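Local coordinates for protein glutamate racemase (Bacillus anthracis, PDB 2DWU) that belongs to the Asp/Glu/hydantoin racemase family and holds D-glutamic acid in its pocket in this model, at residues Ala107-Thr121 and Asp180-Pro192. Numbering follows the deposited sequence.
Sequences AIKVTKKGKIGVIGT and DIDTLILGCTHYP. With DGL (D-glutamic acid), chain H.
Asp182 OD2 is gripped by two backbone amides of the loop that follows helix 100-110, Lys112 N and Lys113 N, each 2.9 Å away and coming from opposite faces of the carboxylate plane. Asp182 OD1 accepts from Thr111 OG1 at 2.7 Å on its syn lone pair, while Thr183 OG1 donates to it from above the plane. Asp182 CG lies between its own N and carbonyl carbon (chi1 68°), which swings the carboxylate to the loop, where the four bonds hold its rotation; Thr111 OG1 in turn accepts from Gly114 N in an ST motif. Further out, Lys113 NZ makes a salt bridge to Asp180 OD1 at 2.9 Å.

Beyond the loop, strands 115-120 and 183-187 run parallel. In the ladder, Gly117 bonds through both its polar atoms: its N donates to Thr183 O at 2.8 Å, almost straight at 178°, and its O accepts from Ile185 N. Ile185 CD1 reaches Ala107 CB at 3.6 Å, seating the helix on the sheet, whereas on the other face Ile119 CD1 packs against Tyr191 CD2.

At the strands' C-terminal ends, water 2 links Thr121 N and Gly187 O to the ligand, and Thr189 N donates to D-glutamic acid OXT at 2.9 Å. These are central strands of a parallel alpha/beta domain, whose C-terminal ends supply one side of the pocket; loops of the six-stranded sheet, with Ser15 and Thr79, supply the rest.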
ATOM      1  N   ALA B 107      -8.827   1.369  -0.218  1.00  6.95           N
ATOM      2  CA  ALA B 107     -10.139   1.505  -0.858  1.00  8.69           C
ATOM      3  C   ALA B 107     -10.072   2.579  -1.950  1.00  7.22           C
ATOM      4  O   ALA B 107     -10.640   2.410  -3.038  1.00  7.63           O
ATOM      5  CB  ALA B 107     -11.194   1.874   0.205  1.00  8.56           C
ATOM      6  N   ILE B 108      -9.383   3.678  -1.665  1.00  7.94           N
ATOM      7  CA  ILE B 108      -9.235   4.759  -2.650  1.00  8.48           C
ATOM      8  C   ILE B 108      -8.446   4.239  -3.857  1.00  8.65           C
ATOM      9  O   ILE B 108      -8.729   4.587  -5.007  1.00  7.82           O
ATOM     10  CB  ILE B 108      -8.523   5.985  -1.999  1.00  9.12           C
ATOM     11  CG1 ILE B 108      -9.524   6.670  -1.050  1.00 10.56           C
ATOM     12  CG2 ILE B 108      -8.050   6.994  -3.049  1.00 11.58           C
ATOM     13  CD1 ILE B 108      -8.946   7.821  -0.258  1.00 11.65           C
ATOM     14  N   LYS B 109      -7.457   3.387  -3.604  1.00  7.01           N
ATOM     15  CA  LYS B 109      -6.667   2.835  -4.699  1.00  7.93           C
ATOM     16  C   LYS B 109      -7.478   1.917  -5.631  1.00  9.11           C
ATOM     17  O   LYS B 109      -7.320   1.963  -6.862  1.00  8.79           O
ATOM     18  CB  LYS B 109      -5.463   2.068  -4.117  1.00 10.90           C
ATOM     19  CG  LYS B 109      -4.592   1.414  -5.195  1.00 11.85           C
ATOM     20  CD  LYS B 109      -3.508   0.546  -4.564  1.00 17.58           C
ATOM     21  CE  LYS B 109      -2.970  -0.474  -5.553  1.00 23.03           C
ATOM     22  NZ  LYS B 109      -2.583  -1.721  -4.821  1.00 26.39           N
ATOM     23  N   VAL B 110      -8.376   1.100  -5.075  1.00  8.16           N
ATOM     24  CA  VAL B 110      -9.107   0.154  -5.902  1.00 10.31           C
ATOM     25  C   VAL B 110     -10.457   0.601  -6.445  1.00 10.73           C
ATOM     26  O   VAL B 110     -10.936   0.005  -7.416  1.00 10.91           O
ATOM     27  CB  VAL B 110      -9.314  -1.217  -5.183  1.00 12.20           C
ATOM     28  CG1 VAL B 110      -7.994  -1.753  -4.722  1.00 11.84           C
ATOM     29  CG2 VAL B 110     -10.272  -1.088  -4.024  1.00 13.86           C
ATOM     30  N   THR B 111     -11.054   1.632  -5.860  1.00  9.58           N
ATOM     31  CA  THR B 111     -12.372   2.053  -6.346  1.00  9.88           C
ATOM     32  C   THR B 111     -12.261   2.713  -7.703  1.00 11.03           C
ATOM     33  O   THR B 111     -11.288   3.412  -8.002  1.00 11.14           O
ATOM     34  CB  THR B 111     -13.088   3.024  -5.349  1.00 10.10           C
ATOM     35  OG1 THR B 111     -14.443   3.276  -5.776  1.00  9.82           O
ATOM     36  CG2 THR B 111     -12.348   4.343  -5.247  1.00  8.78           C
ATOM     37  N   LYS B 112     -13.257   2.439  -8.536  1.00 10.44           N
ATOM     38  CA  LYS B 112     -13.320   3.040  -9.854  1.00 12.39           C
ATOM     39  C   LYS B 112     -14.442   4.086  -9.848  1.00 13.73           C
ATOM     40  O   LYS B 112     -14.342   5.097 -10.540  1.00 14.43           O
ATOM     41  CB  LYS B 112     -13.606   1.982 -10.923  1.00 15.05           C
ATOM     42  CG  LYS B 112     -12.498   0.941 -11.106  1.00 19.28           C
ATOM     43  CD  LYS B 112     -12.800   0.048 -12.313  1.00 25.38           C
ATOM     44  CE  LYS B 112     -11.735  -1.028 -12.512  1.00 27.21           C
ATOM     45  NZ  LYS B 112     -11.646  -1.964 -11.339  1.00 30.48           N
ATOM     46  N   LYS B 113     -15.483   3.830  -9.055  0.50 12.19           N
ATOM     47  CA  LYS B 113     -16.662   4.714  -8.955  0.50 11.23           C
ATOM     48  C   LYS B 113     -16.648   5.724  -7.812  0.50 11.91           C
ATOM     49  O   LYS B 113     -17.472   6.650  -7.778  0.50 12.50           O
ATOM     50  CB  LYS B 113     -17.936   3.866  -8.807  0.50 10.85           C
ATOM     51  CG  LYS B 113     -18.092   2.759  -9.848  0.50  9.81           C
ATOM     52  CD  LYS B 113     -19.395   2.000  -9.700  0.50 10.30           C
ATOM     53  CE  LYS B 113     -20.577   2.823 -10.191  0.50  9.35           C
ATOM     54  NZ  LYS B 113     -21.829   1.996 -10.218  0.50  8.45           N
ATOM     55  N   GLY B 114     -15.734   5.531  -6.866  1.00 10.38           N
ATOM     56  CA  GLY B 114     -15.668   6.389  -5.705  1.00 10.81           C
ATOM     57  C   GLY B 114     -16.814   6.132  -4.741  1.00  9.04           C
ATOM     58  O   GLY B 114     -17.236   7.039  -4.065  1.00 10.31           O
ATOM     59  N   LYS B 115     -17.289   4.895  -4.682  1.00  9.08           N
ATOM     60  CA  LYS B 115     -18.407   4.515  -3.811  1.00  8.54           C
ATOM     61  C   LYS B 115     -17.913   3.326  -3.015  1.00  9.08           C
ATOM     62  O   LYS B 115     -17.747   2.241  -3.560  1.00  9.51           O
ATOM     63  CB  LYS B 115     -19.615   4.142  -4.677  1.00 10.18           C
ATOM     64  CG  LYS B 115     -20.225   5.386  -5.375  1.00 12.11           C
ATOM     65  CD  LYS B 115     -21.396   5.033  -6.290  1.00 13.50           C
ATOM     66  CE  LYS B 115     -22.297   6.294  -6.543  1.00 15.59           C
ATOM     67  NZ  LYS B 115     -21.818   7.245  -7.557  1.00 18.72           N
ATOM     68  N   ILE B 116     -17.746   3.554  -1.720  1.00  7.30           N
ATOM     69  CA  ILE B 116     -17.142   2.569  -0.834  1.00  8.60           C
ATOM     70  C   ILE B 116     -18.012   2.138   0.328  1.00  8.04           C
ATOM     71  O   ILE B 116     -18.634   2.966   0.974  1.00 10.35           O
ATOM     72  CB  ILE B 116     -15.854   3.200  -0.294  1.00  9.11           C
ATOM     73  CG1 ILE B 116     -14.907   3.514  -1.473  1.00 11.03           C
ATOM     74  CG2 ILE B 116     -15.151   2.250   0.683  1.00  9.24           C
ATOM     75  CD1 ILE B 116     -13.808   4.496  -1.120  1.00 14.70           C
ATOM     76  N   GLY B 117     -18.100   0.828   0.568  1.00  8.25           N
ATOM     77  CA  GLY B 117     -18.848   0.376   1.724  1.00  7.24           C
ATOM     78  C   GLY B 117     -17.848  -0.030   2.813  1.00  8.12           C
ATOM     79  O   GLY B 117     -16.689  -0.315   2.528  1.00  7.66           O
ATOM     80  N   VAL B 118     -18.274  -0.011   4.066  0.50  7.22           N
ATOM     81  CA  VAL B 118     -17.409  -0.517   5.138  0.50  6.80           C
ATOM     82  C   VAL B 118     -18.299  -1.080   6.222  0.50  6.94           C
ATOM     83  O   VAL B 118     -19.336  -0.502   6.560  0.50  6.86           O
ATOM     84  CB  VAL B 118     -16.453   0.531   5.739  0.50  5.08           C
ATOM     85  CG1 VAL B 118     -17.234   1.707   6.326  0.50  5.08           C
ATOM     86  CG2 VAL B 118     -15.588  -0.145   6.819  0.50  5.72           C
ATOM     87  N   ILE B 119     -17.892  -2.233   6.746  1.00  8.27           N
ATOM     88  CA  ILE B 119     -18.634  -2.943   7.785  1.00  7.86           C
ATOM     89  C   ILE B 119     -17.732  -3.146   8.990  1.00  7.87           C
ATOM     90  O   ILE B 119     -16.502  -3.242   8.855  1.00  8.84           O
ATOM     91  CB  ILE B 119     -19.178  -4.322   7.300  1.00  7.29           C
ATOM     92  CG1 ILE B 119     -18.066  -5.175   6.667  1.00  8.83           C
ATOM     93  CG2 ILE B 119     -20.319  -4.049   6.291  1.00  8.49           C
ATOM     94  CD1 ILE B 119     -18.493  -6.619   6.412  1.00  8.54           C
ATOM     95  N   GLY B 120     -18.332  -3.188  10.173  1.00  8.20           N
ATOM     96  CA  GLY B 120     -17.528  -3.363  11.372  1.00  7.54           C
ATOM     97  C   GLY B 120     -18.421  -3.380  12.580  1.00  8.39           C
ATOM     98  O   GLY B 120     -19.651  -3.472  12.447  1.00  9.04           O
ATOM     99  N   THR B 121     -17.821  -3.304  13.763  1.00  7.35           N
ATOM    100  CA  THR B 121     -18.609  -3.327  15.001  1.00  7.56           C
ATOM    101  C   THR B 121     -19.370  -2.025  15.179  1.00  9.35           C
ATOM    102  O   THR B 121     -19.117  -1.038  14.501  1.00  8.85           O
ATOM    103  CB  THR B 121     -17.712  -3.433  16.256  1.00  7.28           C
ATOM    104  OG1 THR B 121     -16.879  -2.256  16.325  1.00  6.72           O
ATOM    105  CG2 THR B 121     -16.854  -4.693  16.231  1.00  7.78           C
ATOM    106  N   ASP B 180     -25.095   1.289  -3.998  1.00 12.60           N
ATOM    107  CA  ASP B 180     -24.198   1.252  -5.120  1.00 10.68           C
ATOM    108  C   ASP B 180     -22.767   1.444  -4.595  1.00 11.29           C
ATOM    109  O   ASP B 180     -22.374   2.555  -4.213  1.00 11.52           O
ATOM    110  CB  ASP B 180     -24.579   2.389  -6.076  1.00 11.51           C
ATOM    111  CG  ASP B 180     -23.713   2.451  -7.315  1.00 14.01           C
ATOM    112  OD1 ASP B 180     -22.854   1.565  -7.538  1.00 14.53           O
ATOM    113  OD2 ASP B 180     -23.911   3.414  -8.102  1.00 12.07           O
ATOM    114  N   ILE B 181     -22.030   0.340  -4.491  1.00  9.62           N
ATOM    115  CA  ILE B 181     -20.616   0.402  -4.081  1.00 11.06           C
ATOM    116  C   ILE B 181     -19.814  -0.520  -4.986  1.00  9.85           C
ATOM    117  O   ILE B 181     -20.369  -1.444  -5.577  1.00 13.03           O
ATOM    118  CB  ILE B 181     -20.391  -0.088  -2.614  1.00 10.34           C
ATOM    119  CG1 ILE B 181     -20.839  -1.551  -2.457  1.00 11.61           C
ATOM    120  CG2 ILE B 181     -21.101   0.812  -1.645  1.00 13.32           C
ATOM    121  CD1 ILE B 181     -20.375  -2.134  -1.103  1.00 11.84           C
ATOM    122  N   ASP B 182     -18.515  -0.272  -5.133  1.00  9.05           N
ATOM    123  CA  ASP B 182     -17.697  -1.189  -5.909  1.00  7.93           C
ATOM    124  C   ASP B 182     -16.505  -1.662  -5.071  1.00  8.78           C
ATOM    125  O   ASP B 182     -15.654  -2.392  -5.558  1.00 10.06           O
ATOM    126  CB  ASP B 182     -17.215  -0.561  -7.242  1.00 11.35           C
ATOM    127  CG  ASP B 182     -16.218   0.584  -7.061  1.00 11.37           C
ATOM    128  OD1 ASP B 182     -15.878   0.959  -5.917  1.00 11.59           O
ATOM    129  OD2 ASP B 182     -15.777   1.113  -8.115  1.00 11.81           O
ATOM    130  N   THR B 183     -16.486  -1.256  -3.804  1.00  9.51           N
ATOM    131  CA  THR B 183     -15.398  -1.594  -2.882  1.00  9.49           C
ATOM    132  C   THR B 183     -15.990  -1.782  -1.479  1.00  8.79           C
ATOM    133  O   THR B 183     -16.890  -1.048  -1.099  1.00  9.17           O
ATOM    134  CB  THR B 183     -14.383  -0.410  -2.866  1.00  9.97           C
ATOM    135  OG1 THR B 183     -13.892  -0.194  -4.200  1.00 11.79           O
ATOM    136  CG2 THR B 183     -13.204  -0.702  -1.915  1.00 10.94           C
ATOM    137  N   LEU B 184     -15.507  -2.767  -0.715  1.00  6.78           N
ATOM    138  CA  LEU B 184     -16.003  -2.996   0.642  1.00  6.33           C
ATOM    139  C   LEU B 184     -14.807  -3.214   1.559  1.00  6.82           C
ATOM    140  O   LEU B 184     -13.990  -4.103   1.313  1.00  7.78           O
ATOM    141  CB  LEU B 184     -16.894  -4.252   0.713  1.00  8.77           C
ATOM    142  CG  LEU B 184     -17.258  -4.598   2.171  1.00 10.44           C
ATOM    143  CD1 LEU B 184     -18.315  -3.640   2.653  1.00 13.12           C
ATOM    144  CD2 LEU B 184     -17.732  -6.051   2.281  1.00 13.75           C
ATOM    145  N   ILE B 185     -14.705  -2.398   2.598  1.00  6.37           N
ATOM    146  CA  ILE B 185     -13.632  -2.553   3.570  1.00  7.14           C
ATOM    147  C   ILE B 185     -14.096  -3.466   4.704  1.00  6.43           C
ATOM    148  O   ILE B 185     -15.152  -3.225   5.318  1.00  6.90           O
ATOM    149  CB  ILE B 185     -13.231  -1.196   4.166  1.00  6.51           C
ATOM    150  CG1 ILE B 185     -12.716  -0.266   3.056  1.00  6.27           C
ATOM    151  CG2 ILE B 185     -12.151  -1.412   5.282  1.00  7.40           C
ATOM    152  CD1 ILE B 185     -12.526   1.194   3.520  1.00  7.83           C
ATOM    153  N   LEU B 186     -13.345  -4.537   4.963  1.00  6.09           N
ATOM    154  CA  LEU B 186     -13.662  -5.418   6.092  1.00  5.87           C
ATOM    155  C   LEU B 186     -13.074  -4.737   7.338  1.00  8.58           C
ATOM    156  O   LEU B 186     -11.921  -5.000   7.728  1.00  9.16           O
ATOM    157  CB  LEU B 186     -13.011  -6.786   5.882  1.00  8.10           C
ATOM    158  CG  LEU B 186     -13.401  -7.529   4.620  1.00  7.21           C
ATOM    159  CD1 LEU B 186     -12.756  -8.941   4.624  1.00  8.61           C
ATOM    160  CD2 LEU B 186     -14.934  -7.661   4.545  1.00  9.97           C
ATOM    161  N   GLY B 187     -13.882  -3.867   7.947  1.00  7.22           N
ATOM    162  CA  GLY B 187     -13.465  -3.083   9.096  1.00  6.88           C
ATOM    163  C   GLY B 187     -13.533  -3.743  10.462  1.00  5.76           C
ATOM    164  O   GLY B 187     -13.910  -3.105  11.441  1.00  8.05           O
ATOM    165  N   CYS B 188     -13.113  -4.997  10.509  1.00  5.66           N
ATOM    166  CA  CYS B 188     -13.118  -5.772  11.745  1.00  6.49           C
ATOM    167  C   CYS B 188     -12.093  -6.897  11.566  1.00  6.36           C
ATOM    168  O   CYS B 188     -11.985  -7.481  10.487  1.00  6.90           O
ATOM    169  CB  CYS B 188     -14.504  -6.373  11.977  1.00  6.39           C
ATOM    170  SG  CYS B 188     -14.616  -7.440  13.456  1.00 10.24           S
ATOM    171  N   THR B 189     -11.370  -7.201  12.646  1.00  5.61           N
ATOM    172  CA  THR B 189     -10.341  -8.233  12.637  1.00  7.24           C
ATOM    173  C   THR B 189     -10.840  -9.598  12.198  1.00  7.18           C
ATOM    174  O   THR B 189     -10.090 -10.372  11.616  1.00  8.96           O
ATOM    175  CB  THR B 189      -9.755  -8.466  14.060  1.00  7.22           C
ATOM    176  OG1 THR B 189     -10.827  -8.626  14.995  1.00  7.97           O
ATOM    177  CG2 THR B 189      -8.860  -7.306  14.492  1.00  7.77           C
ATOM    178  N   HIS B 190     -12.099  -9.907  12.499  1.00  7.81           N
ATOM    179  CA  HIS B 190     -12.588 -11.243  12.215  1.00  8.48           C
ATOM    180  C   HIS B 190     -13.110 -11.478  10.821  1.00  9.15           C
ATOM    181  O   HIS B 190     -13.204 -12.629  10.380  1.00 10.01           O
ATOM    182  CB  HIS B 190     -13.737 -11.592  13.171  1.00  9.12           C
ATOM    183  CG  HIS B 190     -13.346 -11.686  14.613  1.00  9.60           C
ATOM    184  ND1 HIS B 190     -12.677 -10.683  15.283  1.00  9.82           N
ATOM    185  CD2 HIS B 190     -13.621 -12.635  15.539  1.00 10.90           C
ATOM    186  CE1 HIS B 190     -12.566 -11.006  16.562  1.00 10.73           C
ATOM    187  NE2 HIS B 190     -13.132 -12.187  16.741  1.00 12.30           N
ATOM    188  N   TYR B 191     -13.435 -10.404  10.105  1.00  9.04           N
ATOM    189  CA  TYR B 191     -14.072 -10.604   8.813  1.00  9.71           C
ATOM    190  C   TYR B 191     -13.323 -11.326   7.709  1.00 10.07           C
ATOM    191  O   TYR B 191     -13.965 -11.909   6.834  1.00 10.64           O
ATOM    192  CB  TYR B 191     -14.662  -9.282   8.297  1.00  8.09           C
ATOM    193  CG  TYR B 191     -15.702  -8.647   9.223  1.00  7.04           C
ATOM    194  CD1 TYR B 191     -16.161  -9.291  10.393  1.00  7.42           C
ATOM    195  CD2 TYR B 191     -16.188  -7.360   8.953  1.00  8.32           C
ATOM    196  CE1 TYR B 191     -17.051  -8.665  11.264  1.00  8.27           C
ATOM    197  CE2 TYR B 191     -17.080  -6.715   9.821  1.00  8.20           C
ATOM    198  CZ  TYR B 191     -17.502  -7.360  10.974  1.00 10.52           C
ATOM    199  OH  TYR B 191     -18.309  -6.655  11.822  1.00 10.29           O
ATOM    200  N   PRO B 192     -11.971 -11.305   7.711  1.00  9.85           N
ATOM    201  CA  PRO B 192     -11.299 -12.037   6.637  1.00 11.17           C
ATOM    202  C   PRO B 192     -11.737 -13.509   6.631  1.00 11.89           C
ATOM    203  O   PRO B 192     -11.750 -14.133   5.582  1.00 14.18           O
ATOM    204  CB  PRO B 192      -9.817 -11.899   6.982  1.00 11.96           C
ATOM    205  CG  PRO B 192      -9.740 -10.499   7.549  1.00 10.12           C
ATOM    206  CD  PRO B 192     -11.008 -10.458   8.452  1.00  9.10           C
TER
HETATM  207  N   DGL H 278     -11.224  -6.986  17.230  1.00  7.89           N
HETATM  208  CA  DGL H 278     -12.555  -6.312  17.105  1.00  9.36           C
HETATM  209  C   DGL H 278     -12.552  -5.384  15.942  1.00  8.43           C
HETATM  210  O   DGL H 278     -13.393  -4.503  15.808  1.00  9.04           O
HETATM  211  CB  DGL H 278     -13.668  -7.369  16.930  1.00  9.81           C
HETATM  212  CG  DGL H 278     -13.958  -7.978  18.323  1.00 11.02           C
HETATM  213  CD  DGL H 278     -14.456  -7.045  19.349  1.00 11.78           C
HETATM  214  OE1 DGL H 278     -15.585  -6.550  19.335  1.00  9.88           O
HETATM  215  OE2 DGL H 278     -13.608  -6.742  20.304  1.00 11.62           O
HETATM  216  OXT DGL H 278     -11.600  -5.537  15.063  1.00  8.28           O
HETATM  217  O   HOH W   1     -13.100  -1.663  -7.018  1.00 30.39           O
HETATM  218  O   HOH W   2     -14.871  -3.275  13.867  1.00  7.90           O